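Local coordinates for protein L-lysine 6-monooxygenase involved in desferrioxamine biosynthesis (Erwinia amylovora CFBP1430, PDB 5O8P) that is an FAD-dependent cadaverine monooxygenase of desferrioxamine biosynthesis that probably N-hydroxylates its substrate with NADPH, at residues 109-112 and 116-119; 184-189 and 208-213; 368-373 and 378-383. All coordinates share one frame; numbering follows the deposited sequence.

Contact 1. Residues 109-112 and 116-119; sequences WAAE and NLRW
Ala111 turns its methyl group into the corner between two side chains, the isobutyl group of Leu117 and the indole of Trp119. Its CB lies 3.8 Å from Leu117 CD1 and 4.0 Å from Trp119 CZ2. The indole offers the rim of its six-membered ring, with the methyl near the ring plane, so the meeting is with an edge and involves no stacking. Leu117 reaches the helix because CG stands beside the backbone N (chi1 -52°) and CD1 continues outward, its tip coming within 3.6 Å of Ala111 O. The side-chain contacts are apolar and small in area, with the carbonyl of Ala111 alongside the leucine tip, and helix 18-27 completes the packing by placing Leu21 against both Ala111 and Leu117. On the strand itself Arg118 folds back on the preceding carbonyl: NE donates to Leu117 O at 3.2 Å, arriving from above the carbonyl plane. Beyond Ala111, the Trp119 ring also rests on Ile16 and Asp39, both FAD-binding residues, and comes to about 5 Å from the bound cofactor. Helix 100-113 thus turns tightly into strand 117-118, which runs parallel to strand 35-38, a helix-to-strand return consistent with the Rossmann-like FAD-binding fold.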
loop_
_atom_site.group_PDB
_atom_site.type_symbol
_atom_site.label_atom_id
_atom_site.label_comp_id
_atom_site.label_asym_id
_atom_site.label_seq_id
_atom_site.Cartn_x
_atom_site.Cartn_y
_atom_site.Cartn_z
ATOM N N TRP B 109 31.386 -4.589 -6.532
ATOM C CA TRP B 109 32.069 -4.810 -5.260
ATOM C C TRP B 109 32.396 -6.282 -5.013
ATOM O O TRP B 109 33.497 -6.601 -4.580
ATOM C CB TRP B 109 31.213 -4.268 -4.124
ATOM C CG TRP B 109 31.681 -4.601 -2.779
ATOM C CD1 TRP B 109 32.583 -3.921 -2.042
ATOM C CD2 TRP B 109 31.250 -5.695 -1.988
ATOM N NE1 TRP B 109 32.752 -4.519 -0.825
ATOM C CE2 TRP B 109 31.939 -5.613 -0.763
ATOM C CE3 TRP B 109 30.332 -6.732 -2.189
ATOM C CZ2 TRP B 109 31.758 -6.531 0.257
ATOM C CZ3 TRP B 109 30.132 -7.636 -1.167
ATOM C CH2 TRP B 109 30.847 -7.530 0.045
ATOM N N ALA B 110 31.442 -7.167 -5.278
ATOM C CA ALA B 110 31.671 -8.596 -5.122
ATOM C C ALA B 110 32.745 -9.089 -6.092
ATOM O O ALA B 110 33.677 -9.782 -5.694
ATOM C CB ALA B 110 30.381 -9.373 -5.326
ATOM N N ALA B 111 32.619 -8.714 -7.358
ATOM C CA ALA B 111 33.575 -9.137 -8.383
ATOM C C ALA B 111 35.000 -8.696 -8.044
ATOM O O ALA B 111 35.940 -9.437 -8.260
ATOM C CB ALA B 111 33.168 -8.605 -9.745
ATOM N N GLU B 112 35.136 -7.493 -7.503
ATOM C CA GLU B 112 36.428 -6.972 -7.056
ATOM C C GLU B 112 36.996 -7.819 -5.890
ATOM O O GLU B 112 38.154 -8.217 -5.925
ATOM C CB GLU B 112 36.293 -5.479 -6.679
ATOM C CG GLU B 112 37.526 -4.617 -6.921
ATOM C CD GLU B 112 38.674 -4.877 -5.940
ATOM O OE1 GLU B 112 38.411 -5.248 -4.765
ATOM O OE2 GLU B 112 39.852 -4.702 -6.349
ATOM N N ASN B 116 38.638 -15.661 -7.819
ATOM C CA ASN B 116 38.483 -16.696 -8.857
ATOM C C ASN B 116 37.999 -16.192 -10.216
ATOM O O ASN B 116 37.652 -17.004 -11.071
ATOM C CB ASN B 116 37.598 -17.848 -8.361
ATOM C CG ASN B 116 36.292 -17.385 -7.750
ATOM O OD1 ASN B 116 35.968 -16.195 -7.764
ATOM N ND2 ASN B 116 35.532 -18.337 -7.178
ATOM N N LEU B 117 37.999 -14.876 -10.435
ATOM C CA LEU B 117 37.544 -14.305 -11.713
ATOM C C LEU B 117 38.721 -13.893 -12.584
ATOM O O LEU B 117 39.679 -13.354 -12.066
ATOM C CB LEU B 117 36.650 -13.082 -11.461
ATOM C CG LEU B 117 35.485 -13.299 -10.494
ATOM C CD1 LEU B 117 34.660 -12.025 -10.383
ATOM C CD2 LEU B 117 34.643 -14.498 -10.938
ATOM N N ARG B 118 38.630 -14.153 -13.888
ATOM C CA ARG B 118 39.629 -13.742 -14.870
ATOM C C ARG B 118 38.953 -12.917 -15.964
ATOM O O ARG B 118 38.317 -13.465 -16.874
ATOM C CB ARG B 118 40.322 -14.969 -15.497
ATOM C CG ARG B 118 41.832 -14.923 -15.385
ATOM C CD ARG B 118 42.392 -15.801 -14.285
ATOM N NE ARG B 118 41.986 -15.398 -12.939
ATOM C CZ ARG B 118 42.432 -15.953 -11.803
ATOM N NH1 ARG B 118 43.337 -16.940 -11.813
ATOM N NH2 ARG B 118 41.972 -15.514 -10.637
ATOM N N TRP B 119 39.086 -11.599 -15.873
ATOM C CA TRP B 119 38.491 -10.698 -16.870
ATOM C C TRP B 119 39.347 -10.614 -18.138
ATOM O O TRP B 119 40.447 -11.150 -18.185
ATOM C CB TRP B 119 38.279 -9.305 -16.267
ATOM C CG TRP B 119 37.358 -9.324 -15.096
ATOM C CD1 TRP B 119 37.700 -9.216 -13.784
ATOM C CD2 TRP B 119 35.943 -9.510 -15.132
ATOM N NE1 TRP B 119 36.585 -9.318 -12.994
ATOM C CE2 TRP B 119 35.489 -9.493 -13.795
ATOM C CE3 TRP B 119 35.011 -9.683 -16.165
ATOM C CZ2 TRP B 119 34.139 -9.637 -13.459
ATOM C CZ3 TRP B 119 33.670 -9.834 -15.841
ATOM C CH2 TRP B 119 33.243 -9.805 -14.498
#

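Contact 2. Residues 184-189 and 208-213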
loop_
_atom_site.group_PDB
_atom_site.type_symbol
_atom_site.label_atom_id
_atom_site.label_comp_id
_atom_site.label_asym_id
_atom_site.label_seq_id
_atom_site.Cartn_x
_atom_site.Cartn_y
_atom_site.Cartn_z
ATOM N N LEU B 184 22.180 5.260 -24.198
ATOM C CA LEU B 184 23.144 5.910 -25.113
ATOM C C LEU B 184 22.458 6.726 -26.210
ATOM O O LEU B 184 22.971 7.765 -26.618
ATOM C CB LEU B 184 24.053 4.889 -25.805
ATOM C CG LEU B 184 24.771 3.764 -25.042
ATOM C CD1 LEU B 184 25.546 2.895 -26.040
ATOM C CD2 LEU B 184 25.667 4.292 -23.920
ATOM N N ASN B 185 21.310 6.247 -26.689
ATOM C CA ASN B 185 20.576 6.894 -27.782
ATOM C C ASN B 185 19.379 7.761 -27.342
ATOM O O ASN B 185 18.646 8.269 -28.186
ATOM C CB ASN B 185 20.095 5.828 -28.759
ATOM C CG ASN B 185 21.241 5.129 -29.458
ATOM O OD1 ASN B 185 21.587 5.462 -30.596
ATOM N ND2 ASN B 185 21.840 4.163 -28.785
ATOM N N LYS B 186 19.187 7.941 -26.039
ATOM C CA LYS B 186 18.006 8.624 -25.527
ATOM C C LYS B 186 17.955 10.074 -25.982
ATOM O O LYS B 186 16.921 10.554 -26.478
ATOM C CB LYS B 186 17.976 8.578 -24.002
ATOM C CG LYS B 186 16.736 9.216 -23.395
ATOM C CD LYS B 186 16.783 9.171 -21.892
ATOM C CE LYS B 186 15.738 10.088 -21.310
ATOM N NZ LYS B 186 15.854 10.039 -19.833
ATOM N N GLU B 187 19.072 10.766 -25.798
ATOM C CA GLU B 187 19.171 12.162 -26.178
ATOM C C GLU B 187 18.851 12.338 -27.676
ATOM O O GLU B 187 18.177 13.291 -28.058
ATOM C CB GLU B 187 20.560 12.703 -25.828
ATOM C CG GLU B 187 20.631 14.224 -25.854
ATOM C CD GLU B 187 22.002 14.765 -26.219
ATOM O OE1 GLU B 187 23.019 14.225 -25.725
ATOM O OE2 GLU B 187 22.053 15.742 -27.000
ATOM N N LYS B 188 19.305 11.401 -28.507
ATOM C CA LYS B 188 19.054 11.424 -29.953
ATOM C C LYS B 188 17.606 11.089 -30.306
ATOM O O LYS B 188 17.063 11.625 -31.273
ATOM C CB LYS B 188 20.042 10.485 -30.659
ATOM C CG LYS B 188 19.924 10.361 -32.170
ATOM C CD LYS B 188 19.232 9.063 -32.564
ATOM C CE LYS B 188 19.552 8.641 -33.996
ATOM N NZ LYS B 188 19.202 7.203 -34.187
ATOM N N LEU B 189 16.993 10.195 -29.539
ATOM C CA LEU B 189 15.579 9.872 -29.710
ATOM C C LEU B 189 14.681 11.061 -29.374
ATOM O O LEU B 189 13.761 11.367 -30.124
ATOM C CB LEU B 189 15.186 8.663 -28.844
ATOM C CG LEU B 189 15.631 7.299 -29.374
ATOM C CD1 LEU B 189 15.602 6.243 -28.273
ATOM C CD2 LEU B 189 14.774 6.882 -30.570
ATOM N N TYR B 208 9.018 3.376 -22.046
ATOM C CA TYR B 208 7.811 4.158 -22.324
ATOM C C TYR B 208 7.524 5.172 -21.219
ATOM O O TYR B 208 7.238 6.329 -21.493
ATOM C CB TYR B 208 6.587 3.269 -22.551
ATOM C CG TYR B 208 5.442 4.042 -23.149
ATOM C CD1 TYR B 208 4.506 4.674 -22.336
ATOM C CD2 TYR B 208 5.317 4.171 -24.531
ATOM C CE1 TYR B 208 3.453 5.387 -22.878
ATOM C CE2 TYR B 208 4.278 4.897 -25.093
ATOM C CZ TYR B 208 3.341 5.502 -24.270
ATOM O OH TYR B 208 2.306 6.215 -24.843
ATOM N N TYR B 209 7.624 4.733 -19.977
ATOM C CA TYR B 209 7.468 5.625 -18.841
ATOM C C TYR B 209 8.524 6.736 -18.825
ATOM O O TYR B 209 8.214 7.890 -18.526
ATOM C CB TYR B 209 7.507 4.825 -17.529
ATOM C CG TYR B 209 7.145 5.658 -16.333
ATOM C CD1 TYR B 209 5.816 5.901 -16.004
ATOM C CD2 TYR B 209 8.130 6.235 -15.551
ATOM C CE1 TYR B 209 5.483 6.681 -14.916
ATOM C CE2 TYR B 209 7.803 7.013 -14.459
ATOM C CZ TYR B 209 6.478 7.234 -14.155
ATOM O OH TYR B 209 6.163 7.994 -13.073
ATOM N N ASP B 210 9.767 6.375 -19.134
ATOM C CA ASP B 210 10.884 7.326 -19.125
ATOM C C ASP B 210 10.637 8.445 -20.130
ATOM O O ASP B 210 10.791 9.616 -19.797
ATOM C CB ASP B 210 12.200 6.605 -19.454
ATOM C CG ASP B 210 13.430 7.376 -19.012
ATOM O OD1 ASP B 210 13.559 7.629 -17.798
ATOM O OD2 ASP B 210 14.291 7.670 -19.873
ATOM N N LEU B 211 10.234 8.063 -21.343
ATOM C CA LEU B 211 9.950 9.012 -22.417
ATOM C C LEU B 211 8.684 9.821 -22.154
ATOM O O LEU B 211 8.656 11.017 -22.440
ATOM C CB LEU B 211 9.849 8.295 -23.780
ATOM C CG LEU B 211 11.146 7.637 -24.273
ATOM C CD1 LEU B 211 10.888 6.756 -25.489
ATOM C CD2 LEU B 211 12.191 8.684 -24.586
ATOM N N LEU B 212 7.648 9.173 -21.613
ATOM C CA LEU B 212 6.378 9.842 -21.278
ATOM C C LEU B 212 6.580 10.978 -20.276
ATOM O O LEU B 212 5.910 12.003 -20.355
ATOM C CB LEU B 212 5.358 8.840 -20.726
ATOM C CG LEU B 212 3.952 9.366 -20.394
ATOM C CD1 LEU B 212 3.304 10.034 -21.598
ATOM C CD2 LEU B 212 3.068 8.236 -19.888
ATOM N N THR B 213 7.510 10.785 -19.350
ATOM C CA THR B 213 7.902 11.814 -18.394
ATOM C C THR B 213 8.261 13.139 -19.064
ATOM O O THR B 213 7.884 14.188 -18.569
ATOM C CB THR B 213 9.078 11.306 -17.533
ATOM O OG1 THR B 213 8.632 10.186 -16.749
ATOM C CG2 THR B 213 9.628 12.388 -16.619
#
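Lys186 and Asp210 join two helices, 182-190 and 202-213, that flank the parallel sheet of a Rossmann-type domain; Ser203, near the start of the second helix, belongs to the NADP(+) site, which is empty in this chain. The lysine spans the gap as an almost straight rod. Its CG is anti to the backbone N (chi1 -177°), and the later torsions stay close to trans, so the ammonium is held well out from its own helix. Asp210 answers with a similar first torsion (chi1 -160°) that swings the carboxylate out to meet it, and the two side chains cross at about a right angle. The salt bridge uses one oxygen: Lys186 NZ lies 2.8 Å from Asp210 OD2, on its syn side but 30° out of the carboxylate plane. That oxygen is also bonded by the hydroxyl of Tyr182, from the first helix, which probably helps to fix the rotation of the carboxylate. Tyr182 further packs on Leu189 and Leu211, placing apolar side chains beside the ion pair at this surface contact. One turn on, Thr213 binds back to its own helix, its N and its OG1 reaching Tyr209 O from opposite faces of the carbonyl plane, with OG1 at 2.9 Å.

Contact 3. Residues 368-373 and 378-383; sequences QRNYSI and QVFVQN. With FAD (flavin-adenine dinucleotide), chain C.
Ile373 packs against Val379 and Val381 on one face of a short antiparallel pairing, and these three side chains make up a buried, wholly apolar patch. Its CG1 lies 3.7 Å from Val379 CG1, while CD1 approaches Val381 CG1 equally closely. The first torsion of Ile373 (chi1 71°) sets CG1 between the backbone N and the carbonyl carbon, leaving CG2 to lean on Val381 as well. Beneath these side chains Ile373 N donates to Val379 O (2.8 Å), and Val381 N to Tyr371 O (2.9 Å). They flank Ser372 and Phe380, a single non-hydrogen-bonded pair.

Toward the type I turn 368-371 burial is less complete and the partners become polar, Asn370 being partly exposed. Here Phe380 presents the edge of its ring to Asn370 O, 3.4 Å from CD1, and Ser372 CB packs 3.6 Å from Phe380 CE1. The Asn370 amide stands steeply to the ring, with 78° between their planes. Asn370 is occupied within its own loop, OD1 accepting from Ser372 OG, while ND2 binds Asn377 OD1.

Strand 379-381 also pairs in parallel with strand 155-157 and then leads to Asn383, whose ND2 makes a weak bond of 3.4 Å to FAD O2P. The chemistry implies a division of labour: main-chain bonds and apolar packing hold the loop to the strand, whereas the polar reach to the cofactor pyrophosphate begins just beyond them.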
loop_
_atom_site.group_PDB
_atom_site.type_symbol
_atom_site.label_atom_id
_atom_site.label_comp_id
_atom_site.label_asym_id
_atom_site.label_seq_id
_atom_site.Cartn_x
_atom_site.Cartn_y
_atom_site.Cartn_z
ATOM N N GLN B 368 19.436 -31.847 -18.752
ATOM C CA GLN B 368 19.013 -32.800 -17.717
ATOM C C GLN B 368 18.594 -32.010 -16.479
ATOM O O GLN B 368 18.791 -30.788 -16.419
ATOM C CB GLN B 368 20.144 -33.760 -17.349
ATOM C CG GLN B 368 20.867 -34.401 -18.519
ATOM C CD GLN B 368 19.981 -35.268 -19.368
ATOM O OE1 GLN B 368 19.716 -36.415 -19.009
ATOM N NE2 GLN B 368 19.555 -34.745 -20.532
ATOM N N ARG B 369 18.033 -32.706 -15.485
ATOM C CA ARG B 369 17.461 -32.016 -14.319
ATOM C C ARG B 369 18.535 -31.327 -13.497
ATOM O O ARG B 369 18.246 -30.310 -12.877
ATOM C CB ARG B 369 16.594 -32.942 -13.464
ATOM C CG ARG B 369 15.986 -32.315 -12.199
ATOM C CD ARG B 369 14.951 -31.262 -12.529
ATOM N NE ARG B 369 14.497 -30.502 -11.362
ATOM C CZ ARG B 369 15.132 -29.466 -10.806
ATOM N NH1 ARG B 369 16.301 -29.031 -11.272
ATOM N NH2 ARG B 369 14.583 -28.851 -9.762
ATOM N N ASN B 370 19.762 -31.858 -13.517
ATOM C CA ASN B 370 20.902 -31.203 -12.848
ATOM C C ASN B 370 21.586 -30.099 -13.678
ATOM O O ASN B 370 22.694 -29.688 -13.346
ATOM C CB ASN B 370 21.945 -32.247 -12.383
ATOM C CG ASN B 370 22.631 -32.972 -13.531
ATOM O OD1 ASN B 370 22.216 -32.886 -14.679
ATOM N ND2 ASN B 370 23.684 -33.709 -13.213
ATOM N N TYR B 371 20.926 -29.624 -14.740
ATOM C CA TYR B 371 21.404 -28.524 -15.591
ATOM C C TYR B 371 22.586 -28.914 -16.506
ATOM O O TYR B 371 23.218 -28.037 -17.109
ATOM C CB TYR B 371 21.695 -27.252 -14.758
ATOM C CG TYR B 371 20.503 -26.842 -13.917
ATOM C CD1 TYR B 371 19.508 -26.034 -14.455
ATOM C CD2 TYR B 371 20.346 -27.293 -12.604
ATOM C CE1 TYR B 371 18.391 -25.666 -13.723
ATOM C CE2 TYR B 371 19.231 -26.941 -11.848
ATOM C CZ TYR B 371 18.240 -26.134 -12.405
ATOM O OH TYR B 371 17.125 -25.784 -11.651
ATOM N N SER B 372 22.828 -30.222 -16.654
ATOM C CA SER B 372 23.907 -30.730 -17.478
ATOM C C SER B 372 23.432 -30.973 -18.917
ATOM O O SER B 372 22.277 -31.338 -19.129
ATOM C CB SER B 372 24.482 -32.015 -16.866
ATOM O OG SER B 372 23.681 -33.148 -17.151
ATOM N N ILE B 373 24.333 -30.767 -19.887
ATOM C CA ILE B 373 24.010 -30.961 -21.320
ATOM C C ILE B 373 24.831 -32.069 -21.989
ATOM O O ILE B 373 24.607 -32.390 -23.159
ATOM C CB ILE B 373 24.037 -29.634 -22.142
ATOM C CG1 ILE B 373 25.463 -29.106 -22.331
ATOM C CG2 ILE B 373 23.130 -28.603 -21.486
ATOM C CD1 ILE B 373 25.553 -27.808 -23.118
ATOM N N GLN B 378 29.266 -33.183 -16.668
ATOM C CA GLN B 378 30.472 -32.358 -16.754
ATOM C C GLN B 378 30.292 -30.969 -17.403
ATOM O O GLN B 378 30.998 -30.035 -17.041
ATOM C CB GLN B 378 31.556 -33.127 -17.499
ATOM C CG GLN B 378 31.975 -34.423 -16.835
ATOM C CD GLN B 378 33.034 -35.147 -17.627
ATOM O OE1 GLN B 378 32.950 -35.262 -18.854
ATOM N NE2 GLN B 378 34.044 -35.636 -16.933
ATOM N N VAL B 379 29.377 -30.835 -18.356
ATOM C CA VAL B 379 29.118 -29.571 -19.015
ATOM C C VAL B 379 27.755 -29.111 -18.538
ATOM O O VAL B 379 26.756 -29.746 -18.859
ATOM C CB VAL B 379 29.102 -29.732 -20.544
ATOM C CG1 VAL B 379 28.914 -28.382 -21.226
ATOM C CG2 VAL B 379 30.380 -30.374 -21.003
ATOM N N PHE B 380 27.732 -28.023 -17.770
ATOM C CA PHE B 380 26.495 -27.466 -17.215
ATOM C C PHE B 380 26.143 -26.136 -17.851
ATOM O O PHE B 380 26.998 -25.478 -18.426
ATOM C CB PHE B 380 26.643 -27.283 -15.710
ATOM C CG PHE B 380 26.870 -28.563 -14.981
ATOM C CD1 PHE B 380 25.802 -29.364 -14.626
ATOM C CD2 PHE B 380 28.154 -28.984 -14.677
ATOM C CE1 PHE B 380 26.002 -30.553 -13.955
ATOM C CE2 PHE B 380 28.371 -30.167 -14.010
ATOM C CZ PHE B 380 27.292 -30.956 -13.655
ATOM N N VAL B 381 24.890 -25.723 -17.713
ATOM C CA VAL B 381 24.468 -24.430 -18.247
ATOM C C VAL B 381 23.695 -23.634 -17.196
ATOM O O VAL B 381 23.007 -24.222 -16.385
ATOM C CB VAL B 381 23.646 -24.580 -19.551
ATOM C CG1 VAL B 381 24.475 -25.217 -20.673
ATOM C CG2 VAL B 381 22.334 -25.347 -19.338
ATOM N N GLN B 382 23.851 -22.312 -17.220
ATOM C CA GLN B 382 23.105 -21.371 -16.383
ATOM C C GLN B 382 22.298 -20.540 -17.368
ATOM O O GLN B 382 22.886 -19.882 -18.219
ATOM C CB GLN B 382 24.051 -20.427 -15.643
ATOM C CG GLN B 382 25.078 -21.114 -14.767
ATOM C CD GLN B 382 24.884 -20.839 -13.300
ATOM O OE1 GLN B 382 23.805 -21.042 -12.763
ATOM N NE2 GLN B 382 25.940 -20.360 -12.636
ATOM N N ASN B 383 20.967 -20.542 -17.252
ATOM C CA ASN B 383 20.114 -19.698 -18.095
ATOM C C ASN B 383 20.175 -20.042 -19.605
ATOM O O ASN B 383 20.201 -19.140 -20.443
ATOM C CB ASN B 383 20.478 -18.214 -17.849
ATOM C CG ASN B 383 19.408 -17.214 -18.318
ATOM O OD1 ASN B 383 18.192 -17.426 -18.191
ATOM N ND2 ASN B 383 19.883 -16.083 -18.848
HETATM P PA FAD C . 24.861 -11.883 -18.719
HETATM O O1A FAD C . 24.912 -10.409 -18.363
HETATM O O2A FAD C . 24.346 -12.298 -20.076
HETATM O O5B FAD C . 26.369 -12.423 -18.513
HETATM C C5B FAD C . 27.108 -13.059 -19.551
HETATM C C4B FAD C . 28.584 -12.678 -19.553
HETATM O O4B FAD C . 29.323 -13.653 -20.304
HETATM C C3B FAD C . 28.842 -11.334 -20.224
HETATM O O3B FAD C . 29.712 -10.559 -19.389
HETATM C C2B FAD C . 29.446 -11.691 -21.582
HETATM O O2B FAD C . 30.379 -10.727 -22.081
HETATM C C1B FAD C . 30.147 -13.002 -21.282
HETATM N N9A FAD C . 30.455 -13.866 -22.455
HETATM C C8A FAD C . 29.637 -14.278 -23.445
HETATM N N7A FAD C . 30.316 -15.064 -24.327
HETATM C C5A FAD C . 31.593 -15.163 -23.898
HETATM C C6A FAD C . 32.848 -15.828 -24.342
HETATM N N6A FAD C . 32.882 -16.581 -25.468
HETATM N N1A FAD C . 33.964 -15.664 -23.582
HETATM C C2A FAD C . 33.961 -14.919 -22.456
HETATM N N3A FAD C . 32.862 -14.284 -22.005
HETATM C C4A FAD C . 31.674 -14.368 -22.663
HETATM N N1 FAD C . 15.981 -10.865 -13.680
HETATM C C2 FAD C . 15.579 -10.775 -12.385
HETATM O O2 FAD C . 15.390 -11.837 -11.752
HETATM N N3 FAD C . 15.390 -9.587 -11.767
HETATM C C4 FAD C . 15.582 -8.416 -12.402
HETATM O O4 FAD C . 15.395 -7.334 -11.812
HETATM C C4X FAD C . 16.020 -8.429 -13.820
HETATM N N5 FAD C . 16.234 -7.288 -14.512
HETATM C C5X FAD C . 16.630 -7.335 -15.806
HETATM C C6 FAD C . 16.832 -6.127 -16.470
HETATM C C7 FAD C . 17.242 -6.095 -17.801
HETATM C C7M FAD C . 17.450 -4.773 -18.499
HETATM C C8 FAD C . 17.467 -7.382 -18.520
HETATM C C8M FAD C . 17.909 -7.375 -19.959
HETATM C C9 FAD C . 17.264 -8.598 -17.865
HETATM C C9A FAD C . 16.851 -8.645 -16.521
HETATM N N10 FAD C . 16.634 -9.870 -15.803
HETATM C C10 FAD C . 16.212 -9.768 -14.447
HETATM C "C1'" FAD C . 16.827 -11.224 -16.391
HETATM C "C2'" FAD C . 18.230 -11.805 -16.102
HETATM O "O2'" FAD C . 18.571 -11.632 -14.711
HETATM C "C3'" FAD C . 19.345 -11.210 -16.983
HETATM O "O3'" FAD C . 19.080 -11.467 -18.371
HETATM C "C4'" FAD C . 20.742 -11.749 -16.647
HETATM O "O4'" FAD C . 21.730 -10.784 -17.024
HETATM C "C5'" FAD C . 21.053 -13.069 -17.349
HETATM O "O5'" FAD C . 22.071 -13.756 -16.619
HETATM P P FAD C . 23.468 -14.115 -17.313
HETATM O O1P FAD C . 24.353 -14.769 -16.272
HETATM O O2P FAD C . 23.073 -14.874 -18.549
HETATM O O3P FAD C . 23.960 -12.582 -17.556
#

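How the contacts relate
Contact 3 is the buried member of the set, contact 1 is partly buried, and contact 2 lies on the surface. Contacts 1 and 3 attach to the same mixed sheet, through strands 117-118 and 379-381, and both come close to FAD; helix 18-27 touches each of them. Contact 2 belongs instead to the separate five-stranded parallel sheet, on the other side of the chain's centre from contact 3, with centres about 39 Å apart. Chemistry follows place: helix meets the strand and the residue after it mainly through apolar side chains in contact 1, loop meets strand through backbone bonds and branched side chains in contact 3, and helix meets helix through charge in contact 2.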